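Seryl-tRNA synthetase (Pyrococcus horikoshii, PDB 2DQ0) probably attaches serine to tRNA(Ser), and also to tRNA(Sec), as a homodimeric class II aminoacyl-tRNA synthetase with a tRNA-binding N-terminal extension. Local coordinates at residues 128-139 and 149-159. Residues are numbered along the deposited sequence; the frame is centred on the assembly and turned at random.
Sequences FWGKARVWKGHL and KMEYEILEWKP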
loop_
_atom_site.group_PDB
_atom_site.type_symbol
_atom_site.label_atom_id
_atom_site.label_comp_id
_atom_site.label_asym_id
_atom_site.label_seq_id
_atom_site.Cartn_x
_atom_site.Cartn_y
_atom_site.Cartn_z
ATOM N N PHE A 128 21.635 6.535 27.235
ATOM C CA PHE A 128 22.524 6.182 26.142
ATOM C C PHE A 128 22.899 4.723 26.251
ATOM O O PHE A 128 23.007 4.198 27.352
ATOM C CB PHE A 128 23.805 7.006 26.195
ATOM C CG PHE A 128 23.583 8.477 26.138
ATOM C CD1 PHE A 128 23.312 9.193 27.296
ATOM C CD2 PHE A 128 23.684 9.158 24.924
ATOM C CE1 PHE A 128 23.148 10.567 27.252
ATOM C CE2 PHE A 128 23.524 10.530 24.864
ATOM C CZ PHE A 128 23.256 11.245 26.032
ATOM N N TRP A 129 23.132 4.070 25.116
ATOM C CA TRP A 129 23.490 2.662 25.139
ATOM C C TRP A 129 24.468 2.327 24.011
ATOM O O TRP A 129 24.370 2.896 22.931
ATOM C CB TRP A 129 22.208 1.818 24.998
ATOM C CG TRP A 129 22.457 0.339 25.069
ATOM C CD1 TRP A 129 22.480 -0.441 26.195
ATOM C CD2 TRP A 129 22.894 -0.503 23.993
ATOM N NE1 TRP A 129 22.920 -1.710 25.887
ATOM C CE2 TRP A 129 23.183 -1.774 24.544
ATOM C CE3 TRP A 129 23.079 -0.303 22.618
ATOM C CZ2 TRP A 129 23.648 -2.837 23.769
ATOM C CZ3 TRP A 129 23.546 -1.366 21.846
ATOM C CH2 TRP A 129 23.825 -2.613 22.427
ATOM N N GLY A 130 25.415 1.423 24.265
ATOM C CA GLY A 130 26.348 0.989 23.225
ATOM C C GLY A 130 27.688 1.680 23.025
ATOM O O GLY A 130 27.982 2.706 23.644
ATOM N N LYS A 131 28.508 1.103 22.146
ATOM C CA LYS A 131 29.837 1.645 21.839
ATOM C C LYS A 131 29.898 2.118 20.394
ATOM O O LYS A 131 30.101 1.333 19.462
ATOM C CB LYS A 131 30.914 0.588 22.071
ATOM C CG LYS A 131 32.316 1.026 21.682
ATOM C CD LYS A 131 33.325 -0.029 22.113
ATOM C CE LYS A 131 34.763 0.380 21.840
ATOM N NZ LYS A 131 35.721 -0.715 22.202
ATOM N N ALA A 132 29.727 3.422 20.234
ATOM C CA ALA A 132 29.728 4.061 18.934
ATOM C C ALA A 132 31.065 4.054 18.235
ATOM O O ALA A 132 32.116 4.229 18.848
ATOM C CB ALA A 132 29.238 5.499 19.068
ATOM N N ARG A 133 31.009 3.849 16.930
ATOM C CA ARG A 133 32.202 3.870 16.118
ATOM C C ARG A 133 32.158 5.235 15.439
ATOM O O ARG A 133 31.339 5.477 14.567
ATOM C CB ARG A 133 32.161 2.727 15.120
ATOM C CG ARG A 133 32.038 1.363 15.822
ATOM C CD ARG A 133 31.762 0.203 14.852
ATOM N NE ARG A 133 32.800 0.043 13.842
ATOM C CZ ARG A 133 32.577 -0.457 12.629
ATOM N NH1 ARG A 133 31.353 -0.843 12.282
ATOM N NH2 ARG A 133 33.572 -0.559 11.751
ATOM N N VAL A 134 33.033 6.130 15.887
ATOM C CA VAL A 134 33.123 7.493 15.385
ATOM C C VAL A 134 34.338 7.782 14.505
ATOM O O VAL A 134 35.466 7.396 14.814
ATOM C CB VAL A 134 33.172 8.508 16.568
ATOM C CG1 VAL A 134 33.096 9.949 16.042
ATOM C CG2 VAL A 134 32.044 8.212 17.572
ATOM N N TRP A 135 34.094 8.481 13.406
ATOM C CA TRP A 135 35.160 8.899 12.499
ATOM C C TRP A 135 35.920 10.035 13.182
ATOM O O TRP A 135 35.301 10.887 13.832
ATOM C CB TRP A 135 34.569 9.446 11.221
ATOM C CG TRP A 135 35.579 9.989 10.268
ATOM C CD1 TRP A 135 36.736 9.373 9.844
ATOM C CD2 TRP A 135 35.447 11.178 9.486
ATOM N NE1 TRP A 135 37.316 10.106 8.831
ATOM C CE2 TRP A 135 36.547 11.217 8.590
ATOM C CE3 TRP A 135 34.499 12.212 9.444
ATOM C CZ2 TRP A 135 36.724 12.264 7.652
ATOM C CZ3 TRP A 135 34.672 13.260 8.506
ATOM C CH2 TRP A 135 35.780 13.269 7.624
ATOM N N LYS A 136 37.243 10.064 13.022
ATOM C CA LYS A 136 38.045 11.121 13.640
ATOM C C LYS A 136 37.434 12.503 13.364
ATOM O O LYS A 136 37.455 13.359 14.242
ATOM C CB LYS A 136 39.502 11.072 13.141
ATOM C CG LYS A 136 40.415 12.144 13.760
ATOM C CD LYS A 136 41.829 12.021 13.220
ATOM C CE LYS A 136 42.714 13.152 13.706
ATOM N NZ LYS A 136 43.984 13.277 12.916
ATOM N N GLY A 137 36.856 12.681 12.171
ATOM C CA GLY A 137 36.257 13.948 11.777
ATOM C C GLY A 137 34.885 14.329 12.324
ATOM O O GLY A 137 34.365 15.401 12.000
ATOM N N HIS A 138 34.296 13.477 13.158
ATOM C CA HIS A 138 32.970 13.739 13.740
ATOM C C HIS A 138 33.048 13.762 15.261
ATOM O O HIS A 138 32.045 13.900 15.946
ATOM C CB HIS A 138 31.991 12.634 13.316
ATOM C CG HIS A 138 31.609 12.678 11.869
ATOM N ND1 HIS A 138 31.461 11.540 11.107
ATOM C CD2 HIS A 138 31.323 13.720 11.049
ATOM C CE1 HIS A 138 31.103 11.880 9.878
ATOM N NE2 HIS A 138 31.015 13.197 9.816
ATOM N N LEU A 139 34.262 13.619 15.770
ATOM C CA LEU A 139 34.541 13.562 17.192
ATOM C C LEU A 139 33.899 14.639 18.065
ATOM O O LEU A 139 33.371 14.340 19.149
ATOM C CB LEU A 139 36.058 13.558 17.382
ATOM C CG LEU A 139 36.689 13.224 18.738
ATOM C CD1 LEU A 139 36.708 14.454 19.598
ATOM C CD2 LEU A 139 35.957 12.070 19.396
ATOM N N LYS A 149 28.589 11.050 27.843
ATOM C CA LYS A 149 27.975 9.954 28.571
ATOM C C LYS A 149 27.890 8.639 27.790
ATOM O O LYS A 149 27.217 7.719 28.230
ATOM C CB LYS A 149 26.569 10.366 29.008
ATOM C CG LYS A 149 26.500 11.649 29.853
ATOM C CD LYS A 149 25.057 11.948 30.281
ATOM C CE LYS A 149 24.945 13.097 31.301
ATOM N NZ LYS A 149 25.284 14.457 30.771
ATOM N N MET A 150 28.572 8.527 26.652
ATOM C CA MET A 150 28.489 7.301 25.855
ATOM C C MET A 150 29.853 6.756 25.436
ATOM O O MET A 150 30.713 7.503 24.960
ATOM C CB MET A 150 27.616 7.560 24.609
ATOM C CG MET A 150 27.596 6.446 23.555
ATOM S SD MET A 150 26.433 6.786 22.191
ATOM C CE MET A 150 25.907 5.209 21.813
ATOM N N GLU A 151 30.043 5.446 25.597
ATOM C CA GLU A 151 31.310 4.827 25.240
ATOM C C GLU A 151 31.494 4.892 23.735
ATOM O O GLU A 151 30.508 4.950 23.002
ATOM C CB GLU A 151 31.362 3.379 25.743
ATOM C CG GLU A 151 32.786 2.839 25.830
ATOM C CD GLU A 151 33.760 3.867 26.426
ATOM O OE1 GLU A 151 33.596 4.220 27.616
ATOM O OE2 GLU A 151 34.683 4.334 25.707
ATOM N N TYR A 152 32.742 4.898 23.264
ATOM C CA TYR A 152 32.976 4.979 21.826
ATOM C C TYR A 152 34.376 4.628 21.378
ATOM O O TYR A 152 35.337 4.773 22.110
ATOM C CB TYR A 152 32.648 6.381 21.321
ATOM C CG TYR A 152 33.638 7.420 21.771
ATOM C CD1 TYR A 152 34.711 7.800 20.956
ATOM C CD2 TYR A 152 33.502 8.039 23.011
ATOM C CE1 TYR A 152 35.619 8.783 21.370
ATOM C CE2 TYR A 152 34.400 9.016 23.431
ATOM C CZ TYR A 152 35.447 9.387 22.608
ATOM O OH TYR A 152 36.278 10.397 23.018
ATOM N N GLU A 153 34.473 4.195 20.134
ATOM C CA GLU A 153 35.730 3.801 19.534
ATOM C C GLU A 153 35.972 4.730 18.347
ATOM O O GLU A 153 35.044 5.054 17.614
ATOM C CB GLU A 153 35.595 2.349 19.080
ATOM C CG GLU A 153 36.777 1.747 18.381
ATOM C CD GLU A 153 36.546 0.273 18.086
ATOM O OE1 GLU A 153 36.565 -0.544 19.045
ATOM O OE2 GLU A 153 36.331 -0.063 16.898
ATOM N N ILE A 154 37.209 5.182 18.175
ATOM C CA ILE A 154 37.543 6.068 17.072
ATOM C C ILE A 154 37.907 5.216 15.882
ATOM O O ILE A 154 38.627 4.228 16.017
ATOM C CB ILE A 154 38.739 6.962 17.398
ATOM C CG1 ILE A 154 38.359 7.941 18.504
ATOM C CG2 ILE A 154 39.209 7.695 16.136
ATOM C CD1 ILE A 154 37.187 8.824 18.158
ATOM N N LEU A 155 37.401 5.597 14.715
ATOM C CA LEU A 155 37.674 4.849 13.505
ATOM C C LEU A 155 38.732 5.530 12.682
ATOM O O LEU A 155 38.739 6.775 12.539
ATOM C CB LEU A 155 36.425 4.714 12.647
ATOM C CG LEU A 155 35.235 3.910 13.157
ATOM C CD1 LEU A 155 34.017 4.243 12.281
ATOM C CD2 LEU A 155 35.554 2.425 13.143
ATOM N N GLU A 156 39.606 4.690 12.129
ATOM C CA GLU A 156 40.695 5.122 11.268
ATOM C C GLU A 156 40.112 5.723 9.987
ATOM O O GLU A 156 40.094 6.953 9.780
ATOM C CB GLU A 156 41.571 3.923 10.876
ATOM C CG GLU A 156 42.237 3.162 12.018
ATOM C CD GLU A 156 41.450 1.938 12.472
ATOM O OE1 GLU A 156 42.080 1.007 13.029
ATOM O OE2 GLU A 156 40.209 1.908 12.281
ATOM N N TRP A 157 39.647 4.812 9.135
ATOM C CA TRP A 157 39.051 5.120 7.844
ATOM C C TRP A 157 37.731 5.853 7.992
ATOM O O TRP A 157 37.123 5.866 9.065
ATOM C CB TRP A 157 38.832 3.819 7.082
ATOM C CG TRP A 157 38.216 2.749 7.930
ATOM C CD1 TRP A 157 38.809 2.066 8.950
ATOM C CD2 TRP A 157 36.878 2.260 7.848
ATOM N NE1 TRP A 157 37.925 1.176 9.512
ATOM C CE2 TRP A 157 36.730 1.274 8.853
ATOM C CE3 TRP A 157 35.789 2.557 7.025
ATOM C CZ2 TRP A 157 35.538 0.586 9.053
ATOM C CZ3 TRP A 157 34.607 1.876 7.223
ATOM C CH2 TRP A 157 34.489 0.897 8.233
ATOM N N LYS A 158 37.276 6.466 6.909
ATOM C CA LYS A 158 36.008 7.178 6.974
ATOM C C LYS A 158 34.820 6.247 6.673
ATOM O O LYS A 158 34.735 5.652 5.608
ATOM C CB LYS A 158 36.009 8.363 6.007
ATOM C CG LYS A 158 34.835 9.266 6.244
ATOM C CD LYS A 158 34.843 10.464 5.337
ATOM C CE LYS A 158 33.586 11.294 5.597
ATOM N NZ LYS A 158 33.419 12.437 4.659
ATOM N N PRO A 159 33.903 6.092 7.635
ATOM C CA PRO A 159 32.736 5.221 7.427
ATOM C C PRO A 159 31.797 5.790 6.355
ATOM O O PRO A 159 31.570 7.000 6.297
ATOM C CB PRO A 159 32.095 5.174 8.811
ATOM C CG PRO A 159 32.451 6.527 9.396
ATOM C CD PRO A 159 33.899 6.683 8.986
#
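Trp-135 meets Lys-158 because each side chain leaves its backbone with CG opposite the main-chain N (chi1 176° and -169°), and the lysine, extended throughout, then runs across one face of the indole. CG of Lys-158 sits 3.7 Å from the centroid of the five-membered ring of Trp-135, a CH-pi contact, and CD of the same lysine lies 3.5 Å from CZ2 of that indole. Farther out, NZ of Lys-158 makes an off-centre cation-pi contact with the six-membered ring, so both the methylenes and the charge find use on one flat surface. CD of Pro-159 packs against CB of Trp-135 at 3.6 Å. With an alanine here instead of the tryptophan, the lysine chain would probably lose the surface it lies on, and its ammonium the pi partner.

Strands 132-135 and 152-155 form a two-stranded parallel sheet, and helix 139-146 connects them in a beta-alpha-beta unit. Ala-132 O accepts a hydrogen bond from Glu-153 N at 2.7 Å, and Val-134 N gives a nearly straight bond to Glu-153 O at 2.9 Å. Small Ala-132 and branched Val-134 suit the side covered by Phe-142 of that helix; CD2 of Leu-139 touches CD1 of Ile-154 at 3.7 Å. On the face shared with Trp-135, Arg-133 lays NE 3.7 Å from CD2 of Leu-155; a long, multi-donor side chain can pass along this leucine and still bond to the carbonyls of Asn-420 and Gln-422. At the solvent-exposed margin, NZ of Lys-131 forms a salt bridge with OE1 of Glu-153, 3.3 Å away, whose hydrogen bond is weak.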